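PDB 3DUW: O-methyltransferase, putative from Bacillus cereus, which catalyses the transfer of a methyl group from S-adenosylmethionine to an oxygen of its acceptor, leaving S-adenosylhomocysteine as by-product. Local coordinates for the interface of chains A and B. Residues are numbered along the deposited sequence; one frame, centred on the assembly and turned at random. Chains: chain A/B, O-methyltransferase, putative.

Contact 1: the interface of chains A and B. Residues chain A 18, 45-46, 48-49, 52; chain B 203-205.
Methyl CD1 of B:Leu205 lies over one face of the A:Phe49 ring, displaced toward the rim so that it sits above ring carbon CD1, 3.8 Å away, rather than above the centre. The ring is carried by helix 44-57 and the leucine by strand 200-208 of the partner; the two side chains cross at nearly a right angle, and it is CD1 of the leucine that touches the ring. The other branch, CD2, turns toward the first turn of the helix.

Two residues back along the strand, B:Thr203 shows how a small side chain can divide its two branches between polar and apolar partners. Its hydroxyl OG1 stands anti to the backbone N (chi1 -170°) and donates to the carbonyl oxygen A:Thr45 O over 2.9 Å. The bond falls in the carbonyl plane on a lone pair, with a C=O...O angle of 113°. Methyl CG2 instead packs on the helix backbone, 3.8 Å from A:Phe49 CA. From the adjoining helix 4-18, A:Leu18 CD1 comes up against the strand backbone, 3.9 Å from B:Thr203 CA.

A water gives a further polar link: it lies 2.7 Å from the hydroxyl A:Thr45 OG1 and 2.8 Å from the carbonyl oxygen B:Ala204 O. On the helix side, the extended chain of A:Lys48 donates from NZ to A:Leu18 O (2.9 Å), tying the two contacting helices together. The patch seats strand 200-208 of the partner on helix 44-57, and may thus help to hold a methyltransferase dimer together.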
ATOM      1  N   LEU A  18      10.964 -10.526  -6.801  1.00  7.94           N
ATOM      2  CA  LEU A  18      11.154  -9.581  -5.700  1.00  7.59           C
ATOM      3  C   LEU A  18      11.324 -10.135  -4.295  1.00  8.39           C
ATOM      4  O   LEU A  18      11.739  -9.401  -3.396  1.00  8.66           O
ATOM      5  CB  LEU A  18       9.996  -8.578  -5.676  1.00  8.04           C
ATOM      6  CG  LEU A  18       9.736  -7.760  -6.944  1.00  7.35           C
ATOM      7  CD1 LEU A  18       8.591  -6.793  -6.693  1.00  8.42           C
ATOM      8  CD2 LEU A  18      10.989  -6.997  -7.343  1.00  7.94           C
ATOM      9  N   THR A  45       3.427 -11.663  -1.024  1.00  6.86           N
ATOM     10  CA  THR A  45       3.522 -10.275  -1.469  1.00  7.67           C
ATOM     11  C   THR A  45       2.804  -9.334  -0.505  1.00  7.14           C
ATOM     12  O   THR A  45       3.226  -8.192  -0.314  1.00  7.18           O
ATOM     13  CB  THR A  45       2.962 -10.097  -2.898  1.00  7.15           C
ATOM     14  OG1 THR A  45       1.644 -10.648  -2.977  1.00  9.49           O
ATOM     15  CG2 THR A  45       3.864 -10.794  -3.908  1.00  9.21           C
ATOM     16  N   GLN A  46       1.718  -9.808   0.100  1.00  6.13           N
ATOM     17  CA  GLN A  46       0.985  -9.008   1.078  1.00  6.26           C
ATOM     18  C   GLN A  46       1.832  -8.917   2.350  1.00  7.11           C
ATOM     19  O   GLN A  46       1.896  -7.866   2.991  1.00  7.13           O
ATOM     20  CB  GLN A  46      -0.368  -9.647   1.401  1.00  5.96           C
ATOM     21  CG  GLN A  46      -1.349  -9.614   0.247  1.00  7.12           C
ATOM     22  CD  GLN A  46      -2.579 -10.459   0.499  1.00  6.56           C
ATOM     23  OE1 GLN A  46      -2.648 -11.209   1.473  1.00  6.99           O
ATOM     24  NE2 GLN A  46      -3.557 -10.352  -0.391  1.00  8.32           N
ATOM     25  N   LYS A  48       5.076  -9.006   2.553  1.00  7.07           N
ATOM     26  CA  LYS A  48       6.174  -8.076   2.341  1.00  7.85           C
ATOM     27  C   LYS A  48       5.665  -6.643   2.314  1.00  7.34           C
ATOM     28  O   LYS A  48       6.370  -5.725   2.729  1.00  8.41           O
ATOM     29  CB  LYS A  48       6.938  -8.390   1.060  1.00  8.56           C
ATOM     30  CG  LYS A  48       8.209  -7.567   0.971  1.00  9.56           C
ATOM     31  CD  LYS A  48       9.206  -8.146   0.000  1.00 10.29           C
ATOM     32  CE  LYS A  48      10.521  -7.393   0.092  1.00 10.80           C
ATOM     33  NZ  LYS A  48      11.511  -7.940  -0.864  1.00 11.05           N
ATOM     34  N   PHE A  49       4.442  -6.447   1.829  1.00  7.38           N
ATOM     35  CA  PHE A  49       3.852  -5.116   1.814  1.00  6.86           C
ATOM     36  C   PHE A  49       3.772  -4.636   3.265  1.00  6.81           C
ATOM     37  O   PHE A  49       4.126  -3.498   3.574  1.00  7.79           O
ATOM     38  CB  PHE A  49       2.445  -5.155   1.213  1.00  7.17           C
ATOM     39  CG  PHE A  49       1.720  -3.842   1.299  1.00  7.89           C
ATOM     40  CD1 PHE A  49       1.964  -2.832   0.374  1.00  9.86           C
ATOM     41  CD2 PHE A  49       0.828  -3.598   2.336  1.00 10.41           C
ATOM     42  CE1 PHE A  49       1.326  -1.595   0.485  1.00 11.49           C
ATOM     43  CE2 PHE A  49       0.189  -2.364   2.454  1.00 11.87           C
ATOM     44  CZ  PHE A  49       0.440  -1.363   1.527  1.00 12.87           C
ATOM     45  N   LEU A  52       7.296  -3.812   4.654  1.00  8.14           N
ATOM     46  CA  LEU A  52       7.783  -2.553   4.117  1.00  8.80           C
ATOM     47  C   LEU A  52       7.047  -1.360   4.712  1.00  8.18           C
ATOM     48  O   LEU A  52       7.663  -0.336   5.004  1.00  8.90           O
ATOM     49  CB  LEU A  52       7.666  -2.551   2.590  1.00  8.89           C
ATOM     50  CG  LEU A  52       8.613  -3.530   1.883  1.00  8.61           C
ATOM     51  CD1 LEU A  52       8.260  -3.618   0.407  1.00 10.71           C
ATOM     52  CD2 LEU A  52      10.061  -3.086   2.076  1.00 12.53           C
TER
ATOM     53  N   THR B 203       7.964  -5.037  -3.122  1.00  6.84           N
ATOM     54  CA  THR B 203       6.884  -5.978  -3.331  1.00  7.23           C
ATOM     55  C   THR B 203       6.013  -5.340  -4.408  1.00  6.36           C
ATOM     56  O   THR B 203       6.249  -4.200  -4.827  1.00  6.34           O
ATOM     57  CB  THR B 203       6.018  -6.212  -2.070  1.00  7.14           C
ATOM     58  OG1 THR B 203       5.138  -7.318  -2.318  1.00  7.33           O
ATOM     59  CG2 THR B 203       5.176  -4.980  -1.743  1.00  8.28           C
ATOM     60  N   ALA B 204       5.026  -6.084  -4.884  1.00  6.58           N
ATOM     61  CA  ALA B 204       4.094  -5.557  -5.864  1.00  6.48           C
ATOM     62  C   ALA B 204       2.730  -6.149  -5.557  1.00  6.82           C
ATOM     63  O   ALA B 204       2.617  -7.337  -5.248  1.00  7.32           O
ATOM     64  CB  ALA B 204       4.520  -5.928  -7.279  1.00  7.78           C
ATOM     65  N   LEU B 205       1.707  -5.305  -5.602  1.00  5.94           N
ATOM     66  CA  LEU B 205       0.343  -5.753  -5.379  1.00  6.93           C
ATOM     67  C   LEU B 205      -0.421  -5.554  -6.676  1.00  6.80           C
ATOM     68  O   LEU B 205      -0.275  -4.523  -7.342  1.00  7.80           O
ATOM     69  CB  LEU B 205      -0.337  -4.940  -4.271  1.00  7.52           C
ATOM     70  CG  LEU B 205       0.222  -5.055  -2.852  1.00  7.34           C
ATOM     71  CD1 LEU B 205      -0.700  -4.317  -1.896  1.00  9.89           C
ATOM     72  CD2 LEU B 205       0.326  -6.520  -2.450  1.00  9.69           C
TER
HETATM   73  O   HOH W   1       0.603  -9.340  -5.100  1.00  9.38           O

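Contact 2: the interface of chains A and B. Residues chain A 201-203, 218, 220; chain B 48, 52, 56.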
ATOM      1  N   SER A 201      -8.474   8.943   8.650  1.00 11.80           N
ATOM      2  CA  SER A 201      -8.609   9.134   7.208  1.00 12.18           C
ATOM      3  C   SER A 201      -8.135   7.835   6.568  1.00 10.19           C
ATOM      4  O   SER A 201      -7.081   7.309   6.927  1.00  9.94           O
ATOM      5  CB  SER A 201      -7.745  10.305   6.735  1.00 14.60           C
ATOM      6  OG  SER A 201      -6.378  10.085   7.026  1.00 22.21           O
ATOM      7  N   ALA A 202      -8.902   7.319   5.614  1.00  8.04           N
ATOM      8  CA  ALA A 202      -8.542   6.051   5.003  1.00  7.59           C
ATOM      9  C   ALA A 202      -8.887   5.909   3.536  1.00  6.58           C
ATOM     10  O   ALA A 202      -9.623   6.708   2.956  1.00  7.04           O
ATOM     11  CB  ALA A 202      -9.216   4.913   5.780  1.00  8.89           C
ATOM     12  N   THR A 203      -8.320   4.865   2.949  1.00  6.92           N
ATOM     13  CA  THR A 203      -8.604   4.490   1.581  1.00  6.03           C
ATOM     14  C   THR A 203      -8.628   2.968   1.587  1.00  6.42           C
ATOM     15  O   THR A 203      -8.306   2.332   2.596  1.00  6.87           O
ATOM     16  CB  THR A 203      -7.534   4.972   0.573  1.00  7.24           C
ATOM     17  OG1 THR A 203      -8.028   4.745  -0.754  1.00  8.59           O
ATOM     18  CG2 THR A 203      -6.213   4.221   0.754  1.00  8.85           C
HETATM   19  N   MSE A 218      -6.356   0.999   4.414  1.00  6.98           N
HETATM   20  CA  MSE A 218      -5.178   1.587   5.034  1.00  6.92           C
HETATM   21  C   MSE A 218      -5.678   2.912   5.581  1.00  7.69           C
HETATM   22  O   MSE A 218      -6.182   3.755   4.835  1.00  7.69           O
HETATM   23  CB  MSE A 218      -4.039   1.814   4.035  1.00  7.59           C
HETATM   24  CG  MSE A 218      -2.798   2.419   4.690  1.00  7.76           C
HETATM   25 SE   MSE A 218      -1.217   2.411   3.579  1.00  9.79          SE
HETATM   26  CE  MSE A 218      -1.544   4.051   2.613  1.00 10.64           C
ATOM     27  N   VAL A 220      -5.008   6.184   8.622  1.00  9.39           N
ATOM     28  CA  VAL A 220      -4.041   6.888   9.443  1.00  9.77           C
ATOM     29  C   VAL A 220      -4.795   7.717  10.471  1.00  9.97           C
ATOM     30  O   VAL A 220      -5.758   8.413  10.138  1.00 10.17           O
ATOM     31  CB  VAL A 220      -3.142   7.818   8.599  1.00 10.94           C
ATOM     32  CG1 VAL A 220      -2.184   8.580   9.505  1.00 14.10           C
ATOM     33  CG2 VAL A 220      -2.360   7.004   7.583  1.00 12.01           C
TER
ATOM     34  N   LYS B  48      -5.616   8.644  -2.978  1.00  6.64           N
ATOM     35  CA  LYS B  48      -5.615   8.757  -1.529  1.00  6.79           C
ATOM     36  C   LYS B  48      -4.570   7.834  -0.906  1.00  6.78           C
ATOM     37  O   LYS B  48      -3.986   8.156   0.127  1.00  7.00           O
ATOM     38  CB  LYS B  48      -6.996   8.468  -0.950  1.00  7.71           C
ATOM     39  CG  LYS B  48      -7.051   8.825   0.522  1.00  9.28           C
ATOM     40  CD  LYS B  48      -8.457   8.956   1.052  1.00 10.97           C
ATOM     41  CE  LYS B  48      -8.417   9.452   2.490  1.00 10.21           C
ATOM     42  NZ  LYS B  48      -9.775   9.631   3.052  1.00 10.49           N
ATOM     43  N   LEU B  52      -1.788   9.214   1.704  1.00  7.98           N
ATOM     44  CA  LEU B  52      -1.566   8.608   3.006  1.00  7.69           C
ATOM     45  C   LEU B  52      -0.156   8.038   3.137  1.00  7.16           C
ATOM     46  O   LEU B  52       0.460   8.150   4.196  1.00  8.31           O
ATOM     47  CB  LEU B  52      -2.614   7.521   3.266  1.00  7.62           C
ATOM     48  CG  LEU B  52      -4.041   8.056   3.424  1.00  8.71           C
ATOM     49  CD1 LEU B  52      -5.018   6.891   3.520  1.00 10.42           C
ATOM     50  CD2 LEU B  52      -4.132   8.932   4.666  1.00 12.06           C
ATOM     51  N   ILE B  56       2.579   8.900   5.927  1.00  9.94           N
ATOM     52  CA  ILE B  56       3.201   7.882   6.771  1.00 10.00           C
ATOM     53  C   ILE B  56       4.724   8.025   6.713  1.00 10.18           C
ATOM     54  O   ILE B  56       5.412   7.896   7.725  1.00 11.79           O
ATOM     55  CB  ILE B  56       2.781   6.467   6.314  1.00  9.78           C
ATOM     56  CG1 ILE B  56       1.282   6.282   6.559  1.00 10.43           C
ATOM     57  CG2 ILE B  56       3.589   5.407   7.056  1.00 11.24           C
ATOM     58  CD1 ILE B  56       0.696   5.037   5.927  1.00  9.78           C
TER
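B:Leu52, on helix 44-57, presses into the surface formed by strands 200-209 and 214-221 of chain A, and each part of its side chain has its own neighbour. The path begins at CB, which meets the terminal methyl CE of the selenomethionine A:Met218 at 3.7 Å as the two side chains pass in opposite directions. At CG, anti to the carbonyl carbon (chi1 -67°), the chain forks toward both strands. Branch CD1 dips toward the backbone, lying 3.6 Å from the carbonyl oxygen A:Met218 O and also against A:Ala202 CA, so it bridges the neighbouring strands. Branch CD2 goes toward the hydroxyl A:Ser201 OG, at 3.5 Å, and also touches methyl CG2 of A:Val220. Both tips are therefore occupied, in keeping with the 60 Å² of B:Leu52 hidden by the partner.

One turn further along the helix, B:Ile56 continues the apolar row. Its CG1 packs 3.9 Å from A:Val220 CG2, the two side chains meeting at a slant, while methyl CD1 approaches A:Met218 tip to tip, 4.0 Å from the selenium SE. The bend at chi3 of A:Met218 (85°) turns CE back toward the helix, where it touches both B:Leu52 CB and B:Ile56 CD1. A:Val220 CG2 is likewise a shared neighbour of these two residues, so one methyl group serves two turns of the helix.

A turn earlier than the leucine, B:Lys48 borders the apolar row with an extended chain. CB and CG pass the side chain of A:Thr203 in the opposite direction, and CD and CE then run beside the A:Ala202 carbonyl, leaving a polar link that is weak at best: B:Lys48 NZ lies 2.9 Å from the backbone oxygen A:Ala202 O.

Contact 1 and contact 2 are patches of one two-fold symmetric interface, their C-alpha centres about 18 Å apart. Each sets helix 44-57 of one subunit against the strand beginning at residue 200 of the other; contact 1 adds helix 4-18 and contact 2 adds strand 214-221. A:Lys48, A:Leu52 and B:Thr203 of contact 1 return as B:Lys48, B:Leu52 and A:Thr203 in contact 2, contact 1 lying nearer the helix start. Each subunit thus offers its helix to the partner and receives the partner's in return, which suits a stable dimer, although the structure alone does not show it to be the working form.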